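Local coordinates for cupin 2 conserved barrel domain protein (Leptotrichia buccalis, PDB 3RNS) that is of unknown function but belongs to the cupin superfamily and folds into conserved beta-barrel domains, at residues P172-V177 against L203-P208. Sequence-based numbering, arbitrary orientation.
Sequences PGDALV and LPANIP
Ala175 and Leu203 form a hydrogen-bonded pair between antiparallel strands: Ala175 N gives a nearly straight bond to Leu203 O at 2.9 Å, and Leu203 N returns one to Ala175 O at 2.7 Å. Past this pair the chain leaves the strand at Pro204, which opens a type II turn running to Ile207. Ala205 and Asn206 are its corners, and Asn206 suits the second because that corner needs a positive phi, which asparagine tolerates well. The next inward-facing N-H, that of Ala205, goes to the Asp174 carboxylate and not to a backbone carbonyl. With CG lying anti to the carbonyl carbon (chi1 -62°), Asp174 OD1 accepts Ala205 N at 2.9 Å, the donor arriving 37° above the carboxylate plane. Aspartate suits the place because its carboxylate, one methylene from the backbone, supplies an acceptor beside the turn. An alanine in place of Asp174 would probably leave the Ala205 N-H without this acceptor and the start of the turn less firmly tied to the strand. The bare backbone of Gly173 lies against the small Ala205 methyl, and Gly173 O meets Ala205 CA in a 3.3 Å CH...O contact. A water lies 2.7 Å from both Gly173 O and Leu203 O, placed to bridge the two backbones where they part. Along Leu203, CB lies 4.0 Å from Ala175 O, CG stays beside that same oxygen, and CD1 meets Val177 CG1 at 3.8 Å, the two side chains crossing at about a right angle. Such apolar branches suit the interior of a cupin barrel: Val177 also packs on Met220 and Leu222 of strand 218-225, Leu203 on Val188 of strand 183-188. Strand 174-180 runs between strands 199-203 and 218-225 in one antiparallel sheet, and the turn leads on to strand 209-212, in the facing sheet of the same cupin domain, which also holds strand 183-188.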
# COMPACT_ATOMS: atom_id res chain seq x y z
N PRO A 172 -16.07 6.33 -3.91
CA PRO A 172 -17.04 5.25 -3.98
C PRO A 172 -16.46 3.88 -3.51
O PRO A 172 -17.13 2.84 -3.62
CB PRO A 172 -17.43 5.25 -5.47
CG PRO A 172 -16.17 5.88 -6.20
CD PRO A 172 -15.28 6.44 -5.16
N GLY A 173 -15.26 3.86 -2.99
CA GLY A 173 -14.72 2.65 -2.40
C GLY A 173 -13.97 2.96 -1.13
O GLY A 173 -13.85 4.15 -0.75
N ASP A 174 -13.47 1.91 -0.47
CA ASP A 174 -12.64 2.06 0.70
C ASP A 174 -11.23 2.33 0.25
O ASP A 174 -10.74 1.69 -0.66
CB ASP A 174 -12.62 0.79 1.57
CG ASP A 174 -14.00 0.42 2.12
OD1 ASP A 174 -14.63 1.26 2.83
OD2 ASP A 174 -14.47 -0.73 1.81
N ALA A 175 -10.59 3.31 0.88
CA ALA A 175 -9.23 3.66 0.55
C ALA A 175 -8.31 3.29 1.70
O ALA A 175 -8.57 3.66 2.85
CB ALA A 175 -9.11 5.13 0.34
N LEU A 176 -7.21 2.67 1.37
CA LEU A 176 -6.12 2.49 2.29
C LEU A 176 -5.04 3.54 1.96
O LEU A 176 -4.54 3.60 0.84
CB LEU A 176 -5.52 1.07 2.15
CG LEU A 176 -4.32 0.86 3.09
CD1 LEU A 176 -4.85 0.65 4.56
CD2 LEU A 176 -3.46 -0.31 2.54
N VAL A 177 -4.66 4.34 2.93
CA VAL A 177 -3.57 5.29 2.77
C VAL A 177 -2.39 4.82 3.62
O VAL A 177 -2.59 4.27 4.73
CB VAL A 177 -4.01 6.73 3.09
CG1 VAL A 177 -5.14 7.14 2.12
CG2 VAL A 177 -4.48 6.89 4.56
N LEU A 203 -9.85 4.82 4.94
CA LEU A 203 -10.84 5.86 4.82
C LEU A 203 -12.00 5.17 4.16
O LEU A 203 -11.91 4.84 2.97
CB LEU A 203 -10.33 7.05 3.97
CG LEU A 203 -8.88 7.51 4.18
CD1 LEU A 203 -8.48 8.62 3.16
CD2 LEU A 203 -8.73 7.97 5.60
N PRO A 204 -13.09 4.95 4.90
CA PRO A 204 -14.21 4.15 4.40
C PRO A 204 -15.07 4.79 3.31
O PRO A 204 -15.22 6.03 3.24
CB PRO A 204 -15.04 3.87 5.64
CG PRO A 204 -14.77 5.05 6.51
CD PRO A 204 -13.36 5.47 6.25
N ALA A 205 -15.68 3.91 2.52
CA ALA A 205 -16.46 4.27 1.34
C ALA A 205 -17.59 5.19 1.72
O ALA A 205 -18.18 5.01 2.77
CB ALA A 205 -17.05 2.99 0.64
N ASN A 206 -17.87 6.17 0.88
CA ASN A 206 -19.09 6.98 0.99
C ASN A 206 -19.20 7.85 2.25
O ASN A 206 -20.30 8.34 2.58
CB ASN A 206 -20.34 6.09 0.83
CG ASN A 206 -20.29 5.24 -0.43
OD1 ASN A 206 -19.93 5.74 -1.51
ND2 ASN A 206 -20.65 3.97 -0.31
N ILE A 207 -18.06 8.07 2.91
CA ILE A 207 -17.99 8.88 4.11
C ILE A 207 -16.98 10.00 3.87
O ILE A 207 -15.89 9.75 3.40
CB ILE A 207 -17.54 8.07 5.32
CG1 ILE A 207 -18.53 6.94 5.64
CG2 ILE A 207 -17.41 8.99 6.55
CD1 ILE A 207 -19.77 7.41 6.30
N PRO A 208 -17.34 11.24 4.20
CA PRO A 208 -16.37 12.23 3.77
C PRO A 208 -15.03 12.10 4.49
O PRO A 208 -14.99 11.71 5.68
CB PRO A 208 -17.05 13.57 4.10
CG PRO A 208 -18.48 13.24 4.53
CD PRO A 208 -18.43 11.81 5.00
O HOH W 1 -13.12 6.19 0.91